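Local coordinates for peptidyl-prolyl cis-trans isomerase FKBP13, chloroplastic (PDB 1U79), which catalyses cis-trans isomerisation of peptidyl-prolyl bonds, supplying the major such activity of the chloroplast thylakoid lumen, and regulates accumulation of the Rieske protein, at residues T58-I61 with G62-E65; L91-P95 with E96-G100. All coordinates share one frame; numbering follows the deposited sequence.

Interaction 1: residues T58-I61 with G62-E65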
loop_
_atom_site.group_PDB
_atom_site.type_symbol
_atom_site.label_atom_id
_atom_site.label_comp_id
_atom_site.label_asym_id
_atom_site.label_seq_id
_atom_site.Cartn_x
_atom_site.Cartn_y
_atom_site.Cartn_z
ATOM N N THR A 58 -7.669 1.189 10.016
ATOM C CA THR A 58 -7.118 0.487 11.166
ATOM C C THR A 58 -7.128 -0.997 10.799
ATOM O O THR A 58 -8.173 -1.548 10.470
ATOM C CB THR A 58 -7.953 0.757 12.439
ATOM O OG1 THR A 58 -7.830 2.143 12.805
ATOM C CG2 THR A 58 -7.462 -0.111 13.596
ATOM N N PHE A 59 -5.959 -1.634 10.817
ATOM C CA PHE A 59 -5.857 -3.048 10.440
ATOM C C PHE A 59 -4.572 -3.667 10.977
ATOM O O PHE A 59 -3.663 -2.936 11.380
ATOM C CB PHE A 59 -5.853 -3.169 8.909
ATOM C CG PHE A 59 -4.641 -2.536 8.249
ATOM C CD1 PHE A 59 -3.652 -3.326 7.676
ATOM C CD2 PHE A 59 -4.491 -1.151 8.213
ATOM C CE1 PHE A 59 -2.525 -2.747 7.072
ATOM C CE2 PHE A 59 -3.373 -0.559 7.620
ATOM C CZ PHE A 59 -2.388 -1.362 7.046
ATOM N N ARG A 60 -4.485 -4.999 11.018
ATOM C CA ARG A 60 -3.221 -5.583 11.467
ATOM C C ARG A 60 -2.361 -5.834 10.258
ATOM O O ARG A 60 -2.830 -6.269 9.210
ATOM C CB ARG A 60 -3.317 -6.900 12.251
ATOM C CG ARG A 60 -4.612 -7.605 12.384
ATOM C CD ARG A 60 -4.557 -8.223 13.777
ATOM N NE ARG A 60 -4.447 -7.100 14.693
ATOM C CZ ARG A 60 -3.733 -7.075 15.807
ATOM N NH1 ARG A 60 -3.035 -8.128 16.193
ATOM N NH2 ARG A 60 -3.699 -5.963 16.517
ATOM N N ILE A 61 -1.080 -5.570 10.423
ATOM C CA ILE A 61 -0.136 -5.713 9.342
ATOM C C ILE A 61 0.543 -7.075 9.347
ATOM O O ILE A 61 0.794 -7.661 10.404
ATOM C CB ILE A 61 0.918 -4.589 9.444
ATOM C CG1 ILE A 61 1.866 -4.641 8.246
ATOM C CG2 ILE A 61 1.677 -4.695 10.780
ATOM C CD1 ILE A 61 1.227 -4.156 6.958
ATOM N N GLY A 62 0.812 -7.581 8.148
ATOM C CA GLY A 62 1.503 -8.843 7.995
ATOM C C GLY A 62 0.731 -10.137 8.164
ATOM O O GLY A 62 1.349 -11.195 8.262
ATOM N N VAL A 63 -0.598 -10.083 8.172
ATOM C CA VAL A 63 -1.376 -11.304 8.346
ATOM C C VAL A 63 -2.435 -11.526 7.271
ATOM O O VAL A 63 -3.386 -12.282 7.472
ATOM C CB VAL A 63 -2.049 -11.333 9.729
ATOM C CG1 VAL A 63 -0.999 -11.151 10.811
ATOM C CG2 VAL A 63 -3.105 -10.249 9.828
ATOM N N GLY A 64 -2.253 -10.866 6.128
ATOM C CA GLY A 64 -3.181 -11.010 5.020
ATOM C C GLY A 64 -4.525 -10.322 5.174
ATOM O O GLY A 64 -5.531 -10.797 4.658
ATOM N N GLU A 65 -4.549 -9.196 5.875
ATOM C CA GLU A 65 -5.788 -8.466 6.078
ATOM C C GLU A 65 -5.941 -7.466 4.945
ATOM O O GLU A 65 -7.012 -6.889 4.743
ATOM C CB GLU A 65 -5.745 -7.744 7.421
ATOM C CG GLU A 65 -7.050 -7.777 8.183
ATOM C CD GLU A 65 -6.879 -7.310 9.609
ATOM O OE1 GLU A 65 -6.605 -6.113 9.809
ATOM O OE2 GLU A 65 -7.010 -8.146 10.526
HETATM O O HOH W 1 -2.368 -7.786 7.004
#

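Interaction 2: residues L91-P95 with E96-G100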
loop_
_atom_site.group_PDB
_atom_site.type_symbol
_atom_site.label_atom_id
_atom_site.label_comp_id
_atom_site.label_asym_id
_atom_site.label_seq_id
_atom_site.Cartn_x
_atom_site.Cartn_y
_atom_site.Cartn_z
ATOM N N LEU A 91 4.112 3.569 -2.869
ATOM C CA LEU A 91 4.291 2.190 -3.291
ATOM C C LEU A 91 3.737 1.965 -4.687
ATOM O O LEU A 91 2.655 2.462 -5.018
ATOM C CB LEU A 91 3.560 1.226 -2.346
ATOM C CG LEU A 91 4.011 0.964 -0.909
ATOM C CD1 LEU A 91 2.981 0.030 -0.265
ATOM C CD2 LEU A 91 5.414 0.319 -0.884
ATOM N N ARG A 92 4.487 1.218 -5.494
ATOM C CA ARG A 92 4.065 0.848 -6.842
ATOM C C ARG A 92 3.898 -0.658 -6.741
ATOM O O ARG A 92 4.875 -1.388 -6.528
ATOM C CB ARG A 92 5.124 1.190 -7.886
ATOM C CG ARG A 92 4.696 0.823 -9.304
ATOM C CD ARG A 92 5.443 1.654 -10.358
ATOM N NE ARG A 92 5.007 1.318 -11.718
ATOM C CZ ARG A 92 5.423 0.239 -12.368
ATOM N NH1 ARG A 92 6.276 -0.580 -11.785
ATOM N NH2 ARG A 92 4.985 -0.034 -13.583
ATOM N N ILE A 93 2.659 -1.118 -6.910
ATOM C CA ILE A 93 2.344 -2.532 -6.739
ATOM C C ILE A 93 1.904 -3.246 -8.003
ATOM O O ILE A 93 0.874 -2.916 -8.576
ATOM C CB ILE A 93 1.215 -2.698 -5.682
ATOM C CG1 ILE A 93 1.593 -1.942 -4.401
ATOM C CG2 ILE A 93 0.974 -4.189 -5.399
ATOM C CD1 ILE A 93 0.568 -2.031 -3.291
ATOM N N PRO A 94 2.676 -4.250 -8.449
ATOM C CA PRO A 94 2.297 -4.981 -9.661
ATOM C C PRO A 94 0.999 -5.716 -9.333
ATOM O O PRO A 94 0.753 -6.036 -8.177
ATOM C CB PRO A 94 3.460 -5.952 -9.870
ATOM C CG PRO A 94 4.607 -5.303 -9.174
ATOM C CD PRO A 94 3.969 -4.722 -7.928
ATOM N N PRO A 95 0.162 -6.001 -10.347
ATOM C CA PRO A 95 -1.116 -6.697 -10.153
ATOM C C PRO A 95 -1.009 -7.992 -9.354
ATOM O O PRO A 95 -1.907 -8.322 -8.588
ATOM C CB PRO A 95 -1.589 -6.956 -11.580
ATOM C CG PRO A 95 -0.990 -5.823 -12.341
ATOM C CD PRO A 95 0.393 -5.719 -11.772
ATOM N N GLU A 96 0.081 -8.727 -9.557
ATOM C CA GLU A 96 0.316 -9.995 -8.860
ATOM C C GLU A 96 0.228 -9.844 -7.337
ATOM O O GLU A 96 -0.180 -10.772 -6.639
ATOM C CB GLU A 96 1.696 -10.555 -9.249
ATOM C CG GLU A 96 2.860 -9.646 -8.847
ATOM C CD GLU A 96 4.171 -9.975 -9.555
ATOM O OE1 GLU A 96 4.188 -10.002 -10.803
ATOM O OE2 GLU A 96 5.188 -10.192 -8.860
ATOM N N LEU A 97 0.609 -8.673 -6.829
ATOM C CA LEU A 97 0.577 -8.395 -5.395
ATOM C C LEU A 97 -0.596 -7.493 -5.004
ATOM O O LEU A 97 -0.626 -6.927 -3.907
ATOM C CB LEU A 97 1.892 -7.745 -4.961
ATOM C CG LEU A 97 3.138 -8.578 -5.308
ATOM C CD1 LEU A 97 4.399 -7.815 -4.924
ATOM C CD2 LEU A 97 3.077 -9.916 -4.585
ATOM N N ALA A 98 -1.561 -7.343 -5.908
ATOM C CA ALA A 98 -2.723 -6.517 -5.614
ATOM C C ALA A 98 -3.989 -7.318 -5.917
ATOM O O ALA A 98 -4.275 -8.282 -5.220
ATOM C CB ALA A 98 -2.680 -5.216 -6.430
ATOM N N TYR A 99 -4.731 -6.945 -6.954
ATOM C CA TYR A 99 -5.962 -7.654 -7.287
ATOM C C TYR A 99 -5.894 -8.541 -8.537
ATOM O O TYR A 99 -6.917 -9.046 -9.011
ATOM C CB TYR A 99 -7.102 -6.642 -7.409
ATOM C CG TYR A 99 -7.309 -5.848 -6.142
ATOM C CD1 TYR A 99 -7.886 -6.437 -5.014
ATOM C CD2 TYR A 99 -6.898 -4.521 -6.053
ATOM C CE1 TYR A 99 -8.045 -5.721 -3.829
ATOM C CE2 TYR A 99 -7.048 -3.796 -4.872
ATOM C CZ TYR A 99 -7.619 -4.402 -3.766
ATOM O OH TYR A 99 -7.752 -3.699 -2.592
ATOM N N GLY A 100 -4.694 -8.729 -9.072
ATOM C CA GLY A 100 -4.532 -9.582 -10.236
ATOM C C GLY A 100 -5.400 -9.254 -11.442
ATOM O O GLY A 100 -5.858 -8.123 -11.602
#

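Interaction 1: residues T58-I61 with G62-E65
Glu65 turns its carboxylate back over the end of strand 57-60, where OE1 accepts a hydrogen bond from the backbone N of Arg60 at 2.7 Å. The N-H...O angle of 158° makes this a fairly straight bond, yet the donor sits 41° out of the carboxylate plane and so meets OE1 from above. Beyond CG the Glu65 chain runs extended, which carries the carboxylate from the loop as far as the strand.

A water completes the polar grip. It donates to Arg60 O at 2.7 Å and accepts from Glu65 N at 2.8 Å and Val63 N at 3.1 Å. Backbone polar groups on both sides of the turn are thus joined through one molecule.

This reversal connects strand 57-60 to helix 68-75, which in the FKBP fold packs against the curved antiparallel sheet. On the helix, Asp71 accepts hydrogen bonds from Gly62 N and Gly64 N, and the Phe59 ring meets Trp70. Both glycines have positive phi, a conformation that favours glycine.

The van der Waals contacts flank the hydrogen bond. Phe59 CB lies 3.2 Å from Glu65 OE1, while its ring is carried off toward the helix. Arg60 CG comes to 3.1 Å from Glu65 OE2, and 4.0 Å from Val63 CG2. Arg60 CG nearly eclipses the backbone N (chi1 7°), an unfavourable torsion if modelled correctly, and this turns it toward the Glu65 carboxylate.

Electrostatically, Arg60 and Glu65 would be expected to carry opposite charges, but Arg60 NE remains 5.0 Å from Glu65 OE2, so any attraction would act at a distance.

Interaction 2: residues L91-P95 with E96-G100
Pro94 O and Pro95 O each accept an amide three residues on, Leu97 N at 3.0 Å and Ala98 N at 2.9 Å, so the chain leaving strand 88-93 winds into a short 3-10 turn. Pro95 O takes a second bond from Gly100 N at 2.9 Å, an i to i+5 closure of the pi-turn kind. The two donors approach from opposite faces of the carbonyl plane, with N-H...O angles of 160° for Ala98 and 143° for Gly100, so one oxygen holds the chain at both Ala98 and Gly100.

Among the side chains, Ile93 does most of the apolar work through a single branch. Its CG2, placed opposite the backbone N, reaches Leu97 CB at 3.7 Å and Ala98 CB at 3.9 Å. More loosely, Pro94 CD lies 4.3 Å from Leu97 CD1. Toward the outside, Pro94 CB packs on the aliphatic part of Glu96, 3.9 Å from CG.

Ile93 also meets Trp70 of helix 68-75, and Leu97 reaches its Lys68 and Gln72. As in other FKBPs, Trp70 probably floors the ligand pocket and Tyr99 lines it. Ala98 and Tyr99 touch Leu119 on strand 119-128, so the turn's inner side lies against helix and strand with Glu96 exposed.

How the interactions relate
Both interactions sit at the exit of a strand of the same antiparallel sheet, in series along the chain, with centres about 16 Å apart and nearest atoms about 8 Å apart, so they do not touch. Helix 68-75 is their common neighbour, and Trp70 is touched from both. Each is partly buried, but the chemistry differs. In 58-65 a carboxylate and a water bridge the turn, and the exposed Glu65 and Val63 form its outer side. The hydrogen bonds across 91-95 and 96-100 are all between backbone amides and carbonyls, while Ile93 and Leu97 supply a buried apolar side.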